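Local structure of aryl acylamidase (bacterium CSBL00001, 4YJ6) at residues Phe87-Trp93 with Gly108-Ser114; Tyr116-Met120 with Val240-Phe244; Trp113-Pro117 with Arg206-Lys210; Asn46-Ala52 with Leu127-Asn132. The protein probably hydrolyses aryl acylamides to release an aromatic amine and a carboxylate. All coordinates share one frame; numbering follows the deposited sequence.

Contact 1 of 4, residues Phe87-Trp93 with Gly108-Ser114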
loop_
_atom_site.group_PDB
_atom_site.type_symbol
_atom_site.label_atom_id
_atom_site.label_comp_id
_atom_site.label_asym_id
_atom_site.label_seq_id
_atom_site.Cartn_x
_atom_site.Cartn_y
_atom_site.Cartn_z
ATOM N N PHE A 87 -2.659 12.766 -1.229
ATOM C CA PHE A 87 -1.628 13.627 -1.804
ATOM C C PHE A 87 -1.418 13.309 -3.289
ATOM O O PHE A 87 -0.308 13.403 -3.814
ATOM C CB PHE A 87 -0.337 13.544 -1.000
ATOM C CG PHE A 87 -0.503 14.068 0.401
ATOM C CD1 PHE A 87 -0.495 15.450 0.637
ATOM C CD2 PHE A 87 -0.730 13.200 1.463
ATOM C CE1 PHE A 87 -0.665 15.953 1.911
ATOM C CE2 PHE A 87 -0.902 13.697 2.763
ATOM C CZ PHE A 87 -0.866 15.059 2.987
ATOM N N ALA A 88 -2.506 12.946 -3.954
ATOM C CA ALA A 88 -2.466 12.719 -5.404
ATOM C C ALA A 88 -1.944 13.979 -6.083
ATOM O O ALA A 88 -2.386 15.071 -5.754
ATOM C CB ALA A 88 -3.859 12.392 -5.921
ATOM N N ALA A 89 -1.017 13.830 -7.025
ATOM C CA ALA A 89 -0.718 14.944 -7.927
ATOM C C ALA A 89 -0.710 14.414 -9.350
ATOM O O ALA A 89 0.142 13.599 -9.729
ATOM C CB ALA A 89 0.631 15.585 -7.589
ATOM N N LYS A 90 -1.674 14.871 -10.145
ATOM C CA LYS A 90 -1.676 14.548 -11.571
ATOM C C LYS A 90 -2.385 15.718 -12.233
ATOM O O LYS A 90 -3.506 16.054 -11.867
ATOM C CB LYS A 90 -2.401 13.235 -11.871
ATOM C CG LYS A 90 -2.351 12.934 -13.387
ATOM C CD LYS A 90 -2.831 11.574 -13.720
ATOM C CE LYS A 90 -2.416 11.169 -15.164
ATOM N NZ LYS A 90 -2.822 12.099 -16.267
ATOM N N PRO A 91 -1.724 16.362 -13.188
ATOM C CA PRO A 91 -2.294 17.634 -13.666
ATOM C C PRO A 91 -3.756 17.523 -14.119
ATOM O O PRO A 91 -4.111 16.612 -14.880
ATOM C CB PRO A 91 -1.351 18.014 -14.799
ATOM C CG PRO A 91 -0.008 17.490 -14.322
ATOM C CD PRO A 91 -0.363 16.129 -13.695
ATOM N N GLY A 92 -4.607 18.419 -13.605
ATOM C CA GLY A 92 -6.020 18.405 -13.943
ATOM C C GLY A 92 -6.896 17.448 -13.151
ATOM O O GLY A 92 -8.117 17.473 -13.296
ATOM N N TRP A 93 -6.300 16.618 -12.288
ATOM C CA TRP A 93 -7.074 15.648 -11.528
ATOM C C TRP A 93 -7.340 16.166 -10.112
ATOM O O TRP A 93 -6.624 17.034 -9.612
ATOM C CB TRP A 93 -6.307 14.326 -11.420
ATOM C CG TRP A 93 -6.297 13.507 -12.691
ATOM C CD1 TRP A 93 -6.318 13.966 -13.994
ATOM C CD2 TRP A 93 -6.281 12.090 -12.763
ATOM N NE1 TRP A 93 -6.308 12.887 -14.874
ATOM C CE2 TRP A 93 -6.289 11.728 -14.138
ATOM C CE3 TRP A 93 -6.254 11.079 -11.795
ATOM C CZ2 TRP A 93 -6.265 10.396 -14.559
ATOM C CZ3 TRP A 93 -6.243 9.744 -12.214
ATOM C CH2 TRP A 93 -6.229 9.416 -13.590
ATOM N N GLY A 108 -5.092 19.403 -9.679
ATOM C CA GLY A 108 -3.647 19.443 -9.717
ATOM C C GLY A 108 -3.123 20.459 -10.718
ATOM O O GLY A 108 -3.612 20.558 -11.858
ATOM N N ALA A 109 -2.121 21.220 -10.281
ATOM C CA ALA A 109 -1.488 22.231 -11.134
ATOM C C ALA A 109 -0.664 21.587 -12.240
ATOM O O ALA A 109 -0.260 20.431 -12.165
ATOM C CB ALA A 109 -0.594 23.144 -10.301
ATOM N N ALA A 110 -0.401 22.342 -13.296
ATOM C CA ALA A 110 0.389 21.821 -14.388
ATOM C C ALA A 110 1.785 21.387 -13.936
ATOM O O ALA A 110 2.406 22.029 -13.092
ATOM C CB ALA A 110 0.514 22.924 -15.477
ATOM N N GLY A 111 2.265 20.283 -14.494
ATOM C CA GLY A 111 3.650 19.883 -14.332
ATOM C C GLY A 111 4.025 19.254 -12.993
ATOM O O GLY A 111 5.189 18.897 -12.800
ATOM N N VAL A 112 3.057 19.133 -12.074
ATOM C CA VAL A 112 3.279 18.522 -10.746
ATOM C C VAL A 112 2.706 17.082 -10.710
ATOM O O VAL A 112 1.517 16.866 -10.962
ATOM C CB VAL A 112 2.604 19.382 -9.651
ATOM C CG1 VAL A 112 2.858 18.817 -8.234
ATOM C CG2 VAL A 112 3.107 20.866 -9.730
ATOM N N TRP A 113 3.561 16.108 -10.377
ATOM C CA TRP A 113 3.160 14.692 -10.441
ATOM C C TRP A 113 3.586 13.937 -9.213
ATOM O O TRP A 113 4.683 14.155 -8.703
ATOM C CB TRP A 113 3.827 13.985 -11.613
ATOM C CG TRP A 113 3.363 14.420 -12.966
ATOM C CD1 TRP A 113 3.719 15.559 -13.642
ATOM C CD2 TRP A 113 2.470 13.698 -13.828
ATOM N NE1 TRP A 113 3.090 15.586 -14.875
ATOM C CE2 TRP A 113 2.338 14.452 -15.020
ATOM C CE3 TRP A 113 1.802 12.469 -13.726
ATOM C CZ2 TRP A 113 1.544 14.030 -16.081
ATOM C CZ3 TRP A 113 1.030 12.044 -14.785
ATOM C CH2 TRP A 113 0.887 12.835 -15.945
ATOM N N SER A 114 2.743 13.012 -8.759
ATOM C CA SER A 114 3.214 12.006 -7.801
ATOM C C SER A 114 3.734 10.809 -8.602
ATOM O O SER A 114 3.485 10.696 -9.802
ATOM C CB SER A 114 2.133 11.645 -6.804
ATOM O OG SER A 114 0.954 11.277 -7.443
#
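P91 sets its CD on one face of the W113 indole, a CH-pi contact within the loop that joins strand 80-84 to helix 115-122 in this amidase signature fold. CD lies 3.6 Å from the centroid of the five-membered ring of W113 and 20° off the ring normal, over the face; the side chains cross at about a right angle. P91 CD also touches V112 O at 3.4 Å. K90 instead runs alongside the indole, pointing the same way, and its CE comes obliquely to W113 CZ3 at 3.6 Å. With CG anti to the carbonyl carbon (chi1 -69°), the indole swings back toward P91 although the W113 CB itself points away.

Hydrogen bonds, all but one of them between backbone atoms, join the two segments. S114 N donates to A89 O at 2.8 Å, and A89 N returns a nearly straight bond (168°) to S114 OG at 3.3 Å. Further out, G92 N meets G108 O at 2.9 Å while G108 N meets W93 O at 2.8 Å. Type II turns at K90-W93 and A109-V112 reverse the arms. At G108 a side chain would run into K90 O, so the close approach depends on glycine.

Outside, E55 forms a salt bridge with K90 NZ and a hydrogen bond with W93 NE1. K90 CD rests 3.4 Å above the plane of the W93 ring, over its centre.

Contact 2 of 4, residues Tyr116-Met120 with Val240-Phe244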
loop_
_atom_site.group_PDB
_atom_site.type_symbol
_atom_site.label_atom_id
_atom_site.label_comp_id
_atom_site.label_asym_id
_atom_site.label_seq_id
_atom_site.Cartn_x
_atom_site.Cartn_y
_atom_site.Cartn_z
ATOM N N TYR A 116 3.574 7.319 -8.849
ATOM C CA TYR A 116 2.875 6.217 -9.522
ATOM C C TYR A 116 2.223 6.656 -10.876
ATOM O O TYR A 116 2.491 6.038 -11.876
ATOM C CB TYR A 116 1.864 5.586 -8.567
ATOM C CG TYR A 116 1.225 4.350 -9.102
ATOM C CD1 TYR A 116 1.834 3.102 -8.894
ATOM C CD2 TYR A 116 -0.008 4.404 -9.747
ATOM C CE1 TYR A 116 1.264 1.952 -9.358
ATOM C CE2 TYR A 116 -0.606 3.228 -10.209
ATOM C CZ TYR A 116 0.044 2.014 -9.992
ATOM O OH TYR A 116 -0.515 0.844 -10.429
ATOM N N PRO A 117 1.378 7.711 -10.891
ATOM C CA PRO A 117 0.772 8.083 -12.192
ATOM C C PRO A 117 1.815 8.479 -13.253
ATOM O O PRO A 117 1.681 8.109 -14.419
ATOM C CB PRO A 117 -0.160 9.249 -11.832
ATOM C CG PRO A 117 0.400 9.858 -10.548
ATOM C CD PRO A 117 0.889 8.568 -9.780
ATOM N N LEU A 118 2.865 9.182 -12.829
ATOM C CA LEU A 118 3.897 9.639 -13.749
ATOM C C LEU A 118 4.586 8.432 -14.377
ATOM O O LEU A 118 4.646 8.311 -15.608
ATOM C CB LEU A 118 4.925 10.494 -13.004
ATOM C CG LEU A 118 6.110 10.920 -13.877
ATOM C CD1 LEU A 118 5.643 11.894 -14.962
ATOM C CD2 LEU A 118 7.198 11.538 -13.025
ATOM N N LYS A 119 5.122 7.537 -13.545
ATOM C CA LYS A 119 5.969 6.482 -14.102
ATOM C C LYS A 119 5.160 5.380 -14.759
ATOM O O LYS A 119 5.579 4.819 -15.785
ATOM C CB LYS A 119 6.903 5.942 -13.014
ATOM C CG LYS A 119 7.852 7.079 -12.563
ATOM C CD LYS A 119 9.072 6.544 -11.892
ATOM C CE LYS A 119 10.081 6.029 -12.895
ATOM N NZ LYS A 119 11.196 5.392 -12.139
HETATM N N MSE A 120 3.981 5.094 -14.220
HETATM C CA MSE A 120 3.163 4.061 -14.850
HETATM C C MSE A 120 2.675 4.521 -16.231
HETATM O O MSE A 120 2.802 3.780 -17.222
HETATM C CB MSE A 120 1.976 3.690 -13.961
HETATM C CG MSE A 120 2.394 3.121 -12.594
HETATM SE SE MSE A 120 3.170 1.364 -12.859
HETATM C CE MSE A 120 1.528 0.312 -13.127
ATOM N N VAL A 240 9.190 -0.645 -13.559
ATOM C CA VAL A 240 8.799 0.676 -14.010
ATOM C C VAL A 240 8.980 1.736 -12.921
ATOM O O VAL A 240 9.466 2.818 -13.198
ATOM C CB VAL A 240 7.324 0.653 -14.502
ATOM C CG1 VAL A 240 6.739 2.121 -14.761
ATOM C CG2 VAL A 240 7.239 -0.172 -15.796
ATOM N N LEU A 241 8.584 1.414 -11.695
ATOM C CA LEU A 241 8.483 2.430 -10.635
ATOM C C LEU A 241 9.831 2.806 -10.077
ATOM O O LEU A 241 10.049 3.974 -9.733
ATOM C CB LEU A 241 7.610 1.903 -9.472
ATOM C CG LEU A 241 6.098 1.839 -9.821
ATOM C CD1 LEU A 241 5.354 1.076 -8.725
ATOM C CD2 LEU A 241 5.505 3.261 -9.997
ATOM N N HIS A 242 10.741 1.847 -9.924
ATOM C CA HIS A 242 12.005 2.165 -9.238
ATOM C C HIS A 242 12.910 3.017 -10.132
ATOM O O HIS A 242 12.745 3.065 -11.367
ATOM C CB HIS A 242 12.738 0.898 -8.757
ATOM C CG HIS A 242 13.664 0.312 -9.778
ATOM N ND1 HIS A 242 13.205 -0.398 -10.867
ATOM C CD2 HIS A 242 15.017 0.300 -9.854
ATOM C CE1 HIS A 242 14.240 -0.803 -11.592
ATOM N NE2 HIS A 242 15.347 -0.395 -10.995
ATOM N N GLY A 243 13.872 3.686 -9.493
ATOM C CA GLY A 243 14.951 4.330 -10.220
ATOM C C GLY A 243 15.300 5.722 -9.706
ATOM O O GLY A 243 14.519 6.378 -9.041
ATOM N N PHE A 244 16.501 6.146 -10.034
ATOM C CA PHE A 244 17.065 7.407 -9.558
ATOM C C PHE A 244 16.200 8.620 -9.929
ATOM O O PHE A 244 15.713 8.740 -11.064
ATOM C CB PHE A 244 18.468 7.563 -10.164
ATOM C CG PHE A 244 19.160 8.825 -9.761
ATOM C CD1 PHE A 244 19.560 9.014 -8.446
ATOM C CD2 PHE A 244 19.424 9.818 -10.705
ATOM C CE1 PHE A 244 20.207 10.185 -8.078
ATOM C CE2 PHE A 244 20.076 11.002 -10.339
ATOM C CZ PHE A 244 20.484 11.182 -9.040
HETATM O O HOH W 1 12.802 7.304 -11.289
#
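K119 of helix 115-122 runs past the carbonyl oxygens of V240 and L241 at the C-terminal end of helix 231-241, where the helix dipole would probably favour a positive group. Its CB lies 4.0 Å from V240 O. The chain runs along the helix end: CD approaches L241 O at 3.5 Å, and the bend at chi3 (79°) carries CE to 3.3 Å from V240 O. At the tip, NZ donates to L241 O at 3.0 Å, coming from above the carbonyl plane (73° out of it) and not along a lone pair. Two further bonds from NZ are weak, one to H242 O at 2.9 Å and one to V240 O. Water 1 accepts from NZ at 2.6 Å and donates to F244 O, which links the lysine to the loop that follows the helix. Three carbonyls and a water share three protons, which is consistent with two of the bonds being weak. A methionine in place of K119 would probably leave L241 O without its charged mate, the weaker-bound H242 O and V240 O likewise, and the water without a donor.

Beside this polar end the helices pack through apolar groups. The side chains of selenomethionine M120 and V240 cross at about a right angle, M120 SE touching V240 CG1 at 4.1 Å. L241 CD2 completes the interface, lying 3.8 Å from Y116 CD1.

Contact 3 of 4, residues Trp113-Pro117 with Arg206-Lys210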
loop_
_atom_site.group_PDB
_atom_site.type_symbol
_atom_site.label_atom_id
_atom_site.label_comp_id
_atom_site.label_asym_id
_atom_site.label_seq_id
_atom_site.Cartn_x
_atom_site.Cartn_y
_atom_site.Cartn_z
ATOM N N TRP A 113 3.561 16.108 -10.377
ATOM C CA TRP A 113 3.160 14.692 -10.441
ATOM C C TRP A 113 3.586 13.937 -9.213
ATOM O O TRP A 113 4.683 14.155 -8.703
ATOM C CB TRP A 113 3.827 13.985 -11.613
ATOM C CG TRP A 113 3.363 14.420 -12.966
ATOM C CD1 TRP A 113 3.719 15.559 -13.642
ATOM C CD2 TRP A 113 2.470 13.698 -13.828
ATOM N NE1 TRP A 113 3.090 15.586 -14.875
ATOM C CE2 TRP A 113 2.338 14.452 -15.020
ATOM C CE3 TRP A 113 1.802 12.469 -13.726
ATOM C CZ2 TRP A 113 1.544 14.030 -16.081
ATOM C CZ3 TRP A 113 1.030 12.044 -14.785
ATOM C CH2 TRP A 113 0.887 12.835 -15.945
ATOM N N SER A 114 2.743 13.012 -8.759
ATOM C CA SER A 114 3.214 12.006 -7.801
ATOM C C SER A 114 3.734 10.809 -8.602
ATOM O O SER A 114 3.485 10.696 -9.802
ATOM C CB SER A 114 2.133 11.645 -6.804
ATOM O OG SER A 114 0.954 11.277 -7.443
ATOM N N THR A 115 4.483 9.918 -7.953
ATOM C CA THR A 115 5.330 8.988 -8.718
ATOM C C THR A 115 4.552 7.942 -9.484
ATOM O O THR A 115 4.858 7.667 -10.641
ATOM C CB THR A 115 6.287 8.285 -7.768
ATOM O OG1 THR A 115 7.076 9.301 -7.132
ATOM C CG2 THR A 115 7.191 7.287 -8.563
ATOM N N TYR A 116 3.574 7.319 -8.849
ATOM C CA TYR A 116 2.875 6.217 -9.522
ATOM C C TYR A 116 2.223 6.656 -10.876
ATOM O O TYR A 116 2.491 6.038 -11.876
ATOM C CB TYR A 116 1.864 5.586 -8.567
ATOM C CG TYR A 116 1.225 4.350 -9.102
ATOM C CD1 TYR A 116 1.834 3.102 -8.894
ATOM C CD2 TYR A 116 -0.008 4.404 -9.747
ATOM C CE1 TYR A 116 1.264 1.952 -9.358
ATOM C CE2 TYR A 116 -0.606 3.228 -10.209
ATOM C CZ TYR A 116 0.044 2.014 -9.992
ATOM O OH TYR A 116 -0.515 0.844 -10.429
ATOM N N PRO A 117 1.378 7.711 -10.891
ATOM C CA PRO A 117 0.772 8.083 -12.192
ATOM C C PRO A 117 1.815 8.479 -13.253
ATOM O O PRO A 117 1.681 8.109 -14.419
ATOM C CB PRO A 117 -0.160 9.249 -11.832
ATOM C CG PRO A 117 0.400 9.858 -10.548
ATOM C CD PRO A 117 0.889 8.568 -9.780
ATOM N N ARG A 206 14.291 3.518 -3.237
ATOM C CA ARG A 206 14.150 2.648 -4.406
ATOM C C ARG A 206 13.178 3.242 -5.429
ATOM O O ARG A 206 13.473 3.276 -6.617
ATOM C CB ARG A 206 13.659 1.250 -3.946
ATOM C CG ARG A 206 13.536 0.224 -5.085
ATOM C CD ARG A 206 14.916 -0.112 -5.676
ATOM N NE ARG A 206 15.697 -0.848 -4.692
ATOM C CZ ARG A 206 17.031 -0.828 -4.601
ATOM N NH1 ARG A 206 17.780 -0.088 -5.403
ATOM N NH2 ARG A 206 17.629 -1.591 -3.677
ATOM N N VAL A 207 12.022 3.694 -4.967
ATOM C CA VAL A 207 11.042 4.410 -5.828
ATOM C C VAL A 207 10.999 5.869 -5.370
ATOM O O VAL A 207 10.905 6.157 -4.169
ATOM C CB VAL A 207 9.632 3.774 -5.636
ATOM C CG1 VAL A 207 8.523 4.535 -6.431
ATOM C CG2 VAL A 207 9.663 2.313 -6.035
ATOM N N PRO A 208 11.095 6.817 -6.299
ATOM C CA PRO A 208 11.115 8.223 -5.870
ATOM C C PRO A 208 9.869 8.588 -5.074
ATOM O O PRO A 208 8.777 8.084 -5.378
ATOM C CB PRO A 208 11.106 9.020 -7.208
ATOM C CG PRO A 208 11.570 8.053 -8.270
ATOM C CD PRO A 208 11.216 6.640 -7.770
ATOM N N PHE A 209 10.020 9.426 -4.050
ATOM C CA PHE A 209 8.864 9.984 -3.363
ATOM C C PHE A 209 9.062 11.487 -3.323
ATOM O O PHE A 209 10.112 11.944 -2.869
ATOM C CB PHE A 209 8.760 9.446 -1.916
ATOM C CG PHE A 209 7.394 9.687 -1.325
ATOM C CD1 PHE A 209 7.045 10.946 -0.862
ATOM C CD2 PHE A 209 6.450 8.675 -1.324
ATOM C CE1 PHE A 209 5.758 11.198 -0.367
ATOM C CE2 PHE A 209 5.146 8.898 -0.820
ATOM C CZ PHE A 209 4.806 10.171 -0.336
ATOM N N LYS A 210 8.086 12.240 -3.838
ATOM C CA LYS A 210 8.216 13.693 -3.914
ATOM C C LYS A 210 7.438 14.305 -2.766
ATOM O O LYS A 210 6.192 14.252 -2.747
ATOM C CB LYS A 210 7.682 14.192 -5.277
ATOM C CG LYS A 210 7.755 15.719 -5.397
ATOM C CD LYS A 210 7.324 16.290 -6.771
ATOM C CE LYS A 210 8.196 15.759 -7.912
ATOM N NZ LYS A 210 9.670 16.140 -7.837
HETATM O O HOH W 2 5.435 11.036 -4.876
#
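T115 OG1 is held between two partners, donating a proton to P208 O at 2.7 Å and accepting one from water 2 at 3.3 Å. The bond to P208 O is short although the donor stands 58° out of the carbonyl plane, not on a lone pair. Water 2 in turn accepts from K210 N at 3.1 Å, and the threonine thus connects to two backbone positions of 206-210, one directly and one through solvent.

The torsion at T115 divides its branches: with chi1 at -59°, OG1 is anti to the carbonyl carbon and CG2 anti to the backbone N. CG2 thereby meets V207 CG1 at 3.7 Å, the two side chains slanting across each other. At the more exposed end K210 folds back at chi3 and chi4, and its CD passes W113 O at 3.9 Å.

S114 takes the N-cap position but makes no capping bond with its side chain. The amides of T115 and Y116 are met instead by the two carboxylate oxygens of E224, on strand 223-228. The arrangement is that of a helix N-terminus, here of helix 115-122, received by an acidic side chain from a strand of the large mixed sheet.

Contact 4 of 4, residues Asn46-Ala52 with Leu127-Asn132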
loop_
_atom_site.group_PDB
_atom_site.type_symbol
_atom_site.label_atom_id
_atom_site.label_comp_id
_atom_site.label_asym_id
_atom_site.label_seq_id
_atom_site.Cartn_x
_atom_site.Cartn_y
_atom_site.Cartn_z
ATOM N N ASN A 46 -17.121 0.468 -3.409
ATOM C CA ASN A 46 -16.901 1.881 -3.133
ATOM C C ASN A 46 -15.405 2.165 -3.053
ATOM O O ASN A 46 -14.940 2.843 -2.137
ATOM C CB ASN A 46 -17.629 2.320 -1.848
ATOM C CG ASN A 46 -17.670 3.833 -1.647
ATOM O OD1 ASN A 46 -17.889 4.619 -2.587
ATOM N ND2 ASN A 46 -17.489 4.262 -0.392
ATOM N N ALA A 47 -14.680 1.656 -4.043
ATOM C CA ALA A 47 -13.224 1.817 -4.107
ATOM C C ALA A 47 -12.814 3.026 -4.959
ATOM O O ALA A 47 -11.797 3.639 -4.711
ATOM C CB ALA A 47 -12.587 0.523 -4.669
ATOM N N VAL A 48 -13.612 3.363 -5.968
ATOM C CA VAL A 48 -13.242 4.434 -6.905
ATOM C C VAL A 48 -13.815 5.766 -6.452
ATOM O O VAL A 48 -14.997 5.852 -6.121
ATOM C CB VAL A 48 -13.719 4.068 -8.339
ATOM C CG1 VAL A 48 -13.446 5.221 -9.330
ATOM C CG2 VAL A 48 -13.066 2.778 -8.798
ATOM N N VAL A 49 -12.981 6.799 -6.400
ATOM C CA VAL A 49 -13.440 8.110 -5.995
ATOM C C VAL A 49 -13.351 9.152 -7.114
ATOM O O VAL A 49 -13.928 10.236 -6.991
ATOM C CB VAL A 49 -12.684 8.625 -4.744
ATOM C CG1 VAL A 49 -12.935 7.670 -3.583
ATOM C CG2 VAL A 49 -11.168 8.773 -5.017
ATOM N N TYR A 50 -12.638 8.846 -8.188
ATOM C CA TYR A 50 -12.603 9.735 -9.373
ATOM C C TYR A 50 -12.480 8.851 -10.602
ATOM O O TYR A 50 -11.691 7.892 -10.598
ATOM C CB TYR A 50 -11.402 10.699 -9.314
ATOM C CG TYR A 50 -11.247 11.528 -10.573
ATOM C CD1 TYR A 50 -12.215 12.464 -10.921
ATOM C CD2 TYR A 50 -10.117 11.393 -11.401
ATOM C CE1 TYR A 50 -12.091 13.222 -12.066
ATOM C CE2 TYR A 50 -9.982 12.175 -12.559
ATOM C CZ TYR A 50 -10.979 13.082 -12.865
ATOM O OH TYR A 50 -10.881 13.867 -13.996
ATOM N N LYS A 51 -13.241 9.167 -11.655
ATOM C CA LYS A 51 -13.185 8.403 -12.885
ATOM C C LYS A 51 -12.639 9.314 -13.966
ATOM O O LYS A 51 -13.147 10.435 -14.153
ATOM C CB LYS A 51 -14.588 7.902 -13.256
ATOM C CG LYS A 51 -15.123 6.909 -12.234
ATOM C CD LYS A 51 -16.631 6.624 -12.379
ATOM C CE LYS A 51 -17.065 5.565 -11.348
ATOM N NZ LYS A 51 -18.526 5.222 -11.453
ATOM N N ALA A 52 -11.593 8.846 -14.645
ATOM C CA ALA A 52 -10.940 9.609 -15.721
ATOM C C ALA A 52 -11.115 8.841 -17.035
ATOM O O ALA A 52 -10.159 8.611 -17.789
ATOM C CB ALA A 52 -9.445 9.809 -15.421
ATOM N N LEU A 127 -4.214 5.006 -17.014
ATOM C CA LEU A 127 -4.784 5.420 -15.732
ATOM C C LEU A 127 -6.269 5.704 -15.865
ATOM O O LEU A 127 -6.684 6.604 -16.621
ATOM C CB LEU A 127 -4.098 6.681 -15.215
ATOM C CG LEU A 127 -2.593 6.601 -15.022
ATOM C CD1 LEU A 127 -2.023 8.009 -14.685
ATOM C CD2 LEU A 127 -2.336 5.632 -13.937
ATOM N N LEU A 128 -7.072 4.976 -15.113
ATOM C CA LEU A 128 -8.532 5.077 -15.238
ATOM C C LEU A 128 -9.165 5.993 -14.190
ATOM O O LEU A 128 -10.352 6.300 -14.288
ATOM C CB LEU A 128 -9.205 3.679 -15.171
ATOM C CG LEU A 128 -9.463 3.210 -16.624
ATOM C CD1 LEU A 128 -8.162 2.712 -17.227
ATOM C CD2 LEU A 128 -10.527 2.162 -16.714
ATOM N N GLY A 129 -8.399 6.426 -13.189
ATOM C CA GLY A 129 -8.970 7.218 -12.098
ATOM C C GLY A 129 -8.216 7.076 -10.784
ATOM O O GLY A 129 -7.043 6.700 -10.797
ATOM N N GLN A 130 -8.890 7.382 -9.670
ATOM C CA GLN A 130 -8.267 7.360 -8.331
ATOM C C GLN A 130 -9.069 6.509 -7.378
ATOM O O GLN A 130 -10.290 6.385 -7.528
ATOM C CB GLN A 130 -8.226 8.762 -7.734
ATOM C CG GLN A 130 -7.456 9.773 -8.583
ATOM C CD GLN A 130 -7.537 11.166 -7.993
ATOM O OE1 GLN A 130 -8.566 11.536 -7.414
ATOM N NE2 GLN A 130 -6.482 11.962 -8.168
ATOM N N THR A 131 -8.386 5.975 -6.365
ATOM C CA THR A 131 -8.990 5.120 -5.365
ATOM C C THR A 131 -9.073 5.777 -3.987
ATOM O O THR A 131 -8.292 6.669 -3.654
ATOM C CB THR A 131 -8.176 3.798 -5.229
ATOM O OG1 THR A 131 -6.802 4.131 -4.992
ATOM C CG2 THR A 131 -8.271 2.982 -6.528
ATOM N N ASN A 132 -10.013 5.290 -3.166
ATOM C CA ASN A 132 -10.344 5.898 -1.869
ATOM C C ASN A 132 -9.258 5.682 -0.803
ATOM O O ASN A 132 -8.616 4.624 -0.780
ATOM C CB ASN A 132 -11.634 5.242 -1.360
ATOM C CG ASN A 132 -12.379 6.094 -0.338
ATOM O OD1 ASN A 132 -12.183 7.283 -0.239
ATOM N ND2 ASN A 132 -13.254 5.447 0.436
#
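V49 and Y50 both face Q130, making a classic beta bulge in the antiparallel pairing of strands 48-51 and 126-131. V49 N donates to Q130 O at 2.9 Å, and Y50 N adds a weak bond to the same oxygen at 3.5 Å. Past the bulge the ladder is regular: Q130 N bonds to Y50 O at 3.0 Å and A52 N to L128 O at 2.9 Å. Before it, N132 N reaches A47 O.

Side chains pack closely around V49. The V49 and N132 side chains cross at about a right angle, V49 CG1 touching N132 OD1 at 3.4 Å, while V49 CG2 lies 4.0 Å from Q130 CB. The N132 amide is fixed from outside, with OD1 bonded to N144 and ND2 to G148. An alanine in place of V49 would probably open a gap beside the N132 side chain and take the apolar contact from Q130 CB. Next to it Y50 CB meets Q130 OE1 at 3.5 Å, ring and amide planes 66° apart; Q130 NE2 bonds to P94 O. The backbones also come close at G129, where a side chain would clash with Y50 O; the backbone angles of G129 by themselves call for glycine too.

Only the K51 side chain is loose: it is exposed and barely touches the partner strand, and its NZ forms a salt bridge with E39.

Strand 126-131 is the middle of a three-stranded sheet, between 48-51 and the parallel 80-84. Helices 27-45 and 165-172 pack on V48 through I38 and L170, while W93 meets the Y50 ring edge-to-face.

In the fold
Along the chain contact 4 opens first, and contact 1 falls entirely between its two segments; contacts 2 and 3 then both use helix 115-122, contact 3 at its N-terminus and the residues just before it. Contacts 2 and 3 are neighbours, their centres about 6 Å apart, and G243 N probably bonds to R206 O between them. Contact 1 shares W113 and S114 with contact 3, about 12 Å away between centres, and touches contact 4, about 15 Å away, where W93 packs on A52. P117 meets L127, joining the helix to the small three-stranded sheet. Helix 115-122 thus bridges that sheet and the region beside the large mixed sheet within the amidase fold.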